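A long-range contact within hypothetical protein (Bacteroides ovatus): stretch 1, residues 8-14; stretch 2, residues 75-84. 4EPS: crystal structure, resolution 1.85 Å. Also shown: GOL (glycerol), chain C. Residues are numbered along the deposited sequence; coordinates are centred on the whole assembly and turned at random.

Stretch 1 8-14: NVRNGIV
Stretch 2 (75-84) KPILYDDRLV

Short segments distant in sequence are often joined by an apolar side chain lying beside a brief run of paired backbone, and residues 8-14 and 75-84 of this Bacteroides ovatus protein illustrate the principle with a single beta bridge. The apolar centre is Ile13. Its CA-to-CB bond points toward the other stretch, and with chi1 in m (-61°) and chi2 in t (161°) the chain extends so that CD1 reaches two aliphatic partners: Ile13 CD1 lies 3.7 Å from Leu83 CD1 and 3.8 Å from Ile77 CG2. Both partners also adopt m,t rotamers, Ile77 at -49° and 152°, Leu83 at -61° and -176°. Leu83 is presented by a 3-10 segment, residues 81-83, in which Leu83 N donates to Asp80 O at 2.9 Å; Leu83, five residues after the bridged Leu78, lies in this segment and still meets Ile13. Tyr79 contributes chiefly through its base, Ile13 CG1 standing 4.5 Å from Tyr79 CB. Its CA-to-CB bond points toward stretch 1, but chi1 in t (178°) leads the ring away, and chi2 of 77° sets its tilt about CB-CG.

A second, more exposed apolar patch involves Val9, chi1 in t (-176°). Val9 CG1 meets Leu78 CD2 at 3.8 Å, while Val9 CG2 approaches Pro76 CB at 4.4 Å. The CA-to-CB bond of Leu78 points away overall, yet its m,t side chain (-58°, 171°) returns its end to stretch 1. Together the stretches bury 391 Å², both sides summed.

The backbones run antiparallel, with Gly12 opposite Leu78 and their CA atoms 4.5 Å apart. Phi/psi values are extended on both sides of the bridge: -87/122 for Gly12, -67/129 for Ile13, -105/114 for Ile77, -91/135 for Leu78 and -66/141 for Tyr79. Two nearly linear hydrogen bonds flank the central pair: Ile13 N donates to Ile77 O at 2.9 Å (173°), and Tyr79 N donates to Asn11 O at 2.8 Å (171°). The same carbonyls receive CA-H...O contacts, Gly12 CA to Ile77 O at 3.5 Å and Leu78 CA to Asn11 O at 3.4 Å, so each oxygen serves neighbouring donors on the facing stretch.

A type II turn from Val9 to Gly12 leads into the bridge, closed by Gly12 N donating to Val9 O at 3.0 Å. Arg10 takes -61/133 and Asn11 the left-handed 69/13. Glycine suits the last position, since an ideal CB on Gly12 would lie 2.7 Å from Val9 O and clash.

At the polar edge, the Asn11 side chain, with chi1 off-well at -121° and chi2 at -30°, brings Asn11 OD1 within 3.5 Å of Tyr79 CB, and the amide oxygen lies oblique to the tyrosine ring. Beyond the other end of the bridge, a glycerol, probably from the crystallisation liquor, links the backbones: its O3 donates to Ile13 O at 2.8 Å and accepts from Ile77 N at 2.9 Å, while GOL O2 also donates to Ile13 O at 3.0 Å.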

# COMPACT_ATOMS: atom_id res chain seq x y z
N ASN A 8 41.72 -34.56 -28.75
CA ASN A 8 40.77 -35.04 -29.75
C ASN A 8 41.53 -35.70 -30.91
O ASN A 8 42.22 -35.02 -31.68
CB ASN A 8 39.87 -33.89 -30.23
CG ASN A 8 38.61 -34.30 -30.97
OD1 ASN A 8 38.04 -35.39 -30.77
ND2 ASN A 8 38.12 -33.41 -31.81
N VAL A 9 41.43 -37.05 -30.99
CA VAL A 9 42.08 -37.94 -31.96
C VAL A 9 41.84 -37.46 -33.41
O VAL A 9 40.71 -37.12 -33.77
CB VAL A 9 41.62 -39.42 -31.78
CG1 VAL A 9 42.37 -40.37 -32.71
CG2 VAL A 9 41.77 -39.88 -30.33
N ARG A 10 42.93 -37.43 -34.23
CA ARG A 10 42.90 -37.06 -35.65
C ARG A 10 42.00 -38.04 -36.41
O ARG A 10 42.08 -39.24 -36.16
CB ARG A 10 44.32 -37.05 -36.24
N ASN A 11 41.10 -37.50 -37.27
CA ASN A 11 40.09 -38.25 -38.05
C ASN A 11 38.99 -38.84 -37.13
O ASN A 11 38.19 -39.66 -37.58
CB ASN A 11 40.74 -39.35 -38.93
CG ASN A 11 40.50 -39.23 -40.42
OD1 ASN A 11 39.47 -38.72 -40.88
ND2 ASN A 11 41.42 -39.76 -41.20
N GLY A 12 38.95 -38.39 -35.87
CA GLY A 12 37.98 -38.82 -34.86
C GLY A 12 36.71 -37.99 -34.92
O GLY A 12 36.75 -36.76 -34.78
N ILE A 13 35.57 -38.66 -35.13
CA ILE A 13 34.26 -38.02 -35.26
C ILE A 13 33.82 -37.37 -33.94
O ILE A 13 33.82 -38.01 -32.89
CB ILE A 13 33.24 -39.06 -35.79
CG1 ILE A 13 33.69 -39.55 -37.20
CG2 ILE A 13 31.82 -38.49 -35.83
CD1 ILE A 13 33.10 -40.83 -37.65
N VAL A 14 33.43 -36.10 -34.01
CA VAL A 14 32.94 -35.30 -32.88
C VAL A 14 31.44 -35.53 -32.79
O VAL A 14 30.75 -35.52 -33.82
CB VAL A 14 33.29 -33.79 -33.05
CG1 VAL A 14 32.67 -32.93 -31.94
CG2 VAL A 14 34.81 -33.58 -33.12
N LYS A 75 34.71 -44.39 -26.73
CA LYS A 75 35.76 -44.95 -27.56
C LYS A 75 35.72 -44.22 -28.93
O LYS A 75 34.64 -44.05 -29.49
CB LYS A 75 35.60 -46.47 -27.70
CG LYS A 75 35.95 -47.22 -26.41
CD LYS A 75 35.95 -48.73 -26.62
CE LYS A 75 36.14 -49.49 -25.32
NZ LYS A 75 36.11 -50.96 -25.54
N PRO A 76 36.87 -43.69 -29.42
CA PRO A 76 36.84 -42.92 -30.68
C PRO A 76 36.32 -43.67 -31.90
O PRO A 76 36.59 -44.86 -32.07
CB PRO A 76 38.31 -42.52 -30.88
CG PRO A 76 39.10 -43.50 -30.06
CD PRO A 76 38.24 -43.74 -28.86
N ILE A 77 35.52 -42.97 -32.71
CA ILE A 77 35.04 -43.48 -33.99
C ILE A 77 35.86 -42.74 -35.02
O ILE A 77 35.79 -41.51 -35.12
CB ILE A 77 33.51 -43.35 -34.25
CG1 ILE A 77 32.68 -43.87 -33.07
CG2 ILE A 77 33.13 -44.05 -35.57
CD1 ILE A 77 31.37 -43.19 -32.99
N LEU A 78 36.68 -43.49 -35.74
CA LEU A 78 37.56 -42.92 -36.75
C LEU A 78 36.86 -42.93 -38.09
O LEU A 78 36.25 -43.94 -38.46
CB LEU A 78 38.89 -43.70 -36.84
CG LEU A 78 39.73 -43.81 -35.56
CD1 LEU A 78 40.88 -44.78 -35.74
CD2 LEU A 78 40.24 -42.45 -35.09
N TYR A 79 36.95 -41.81 -38.83
CA TYR A 79 36.35 -41.72 -40.15
C TYR A 79 37.03 -42.68 -41.11
O TYR A 79 38.25 -42.83 -41.11
CB TYR A 79 36.36 -40.29 -40.72
CG TYR A 79 35.77 -40.25 -42.12
CD1 TYR A 79 34.39 -40.30 -42.32
CD2 TYR A 79 36.59 -40.28 -43.24
CE1 TYR A 79 33.85 -40.34 -43.60
CE2 TYR A 79 36.06 -40.32 -44.53
CZ TYR A 79 34.68 -40.34 -44.70
OH TYR A 79 34.14 -40.35 -45.96
N ASP A 80 36.21 -43.30 -41.96
CA ASP A 80 36.56 -44.24 -43.00
C ASP A 80 35.54 -44.11 -44.12
O ASP A 80 34.38 -43.84 -43.84
CB ASP A 80 36.56 -45.66 -42.40
CG ASP A 80 36.89 -46.78 -43.36
OD1 ASP A 80 37.80 -46.59 -44.20
OD2 ASP A 80 36.29 -47.87 -43.23
N ASP A 81 35.96 -44.31 -45.39
CA ASP A 81 35.09 -44.25 -46.57
C ASP A 81 33.88 -45.20 -46.47
O ASP A 81 32.86 -44.97 -47.13
CB ASP A 81 35.91 -44.58 -47.85
CG ASP A 81 36.68 -43.40 -48.43
OD1 ASP A 81 36.94 -42.42 -47.68
OD2 ASP A 81 37.03 -43.46 -49.64
N ARG A 82 33.99 -46.25 -45.63
CA ARG A 82 32.91 -47.21 -45.37
C ARG A 82 31.73 -46.53 -44.65
O ARG A 82 30.62 -47.07 -44.65
CB ARG A 82 33.42 -48.39 -44.55
N LEU A 83 31.95 -45.34 -44.06
CA LEU A 83 30.89 -44.62 -43.34
C LEU A 83 30.04 -43.77 -44.30
O LEU A 83 29.00 -43.29 -43.88
CB LEU A 83 31.45 -43.77 -42.19
CG LEU A 83 32.19 -44.56 -41.10
CD1 LEU A 83 32.61 -43.64 -39.98
CD2 LEU A 83 31.33 -45.71 -40.54
N VAL A 84 30.41 -43.68 -45.61
CA VAL A 84 29.59 -42.95 -46.59
C VAL A 84 28.28 -43.73 -46.80
O VAL A 84 28.31 -44.94 -47.01
CB VAL A 84 30.34 -42.69 -47.93
CG1 VAL A 84 29.40 -42.11 -49.00
CG2 VAL A 84 31.53 -41.76 -47.72
C1 GOL C . 35.33 -39.98 -28.68
O1 GOL C . 35.40 -39.22 -27.48
C2 GOL C . 34.25 -39.45 -29.59
O2 GOL C . 34.58 -38.12 -30.01
C3 GOL C . 33.99 -40.35 -30.78
O3 GOL C . 35.03 -40.26 -31.75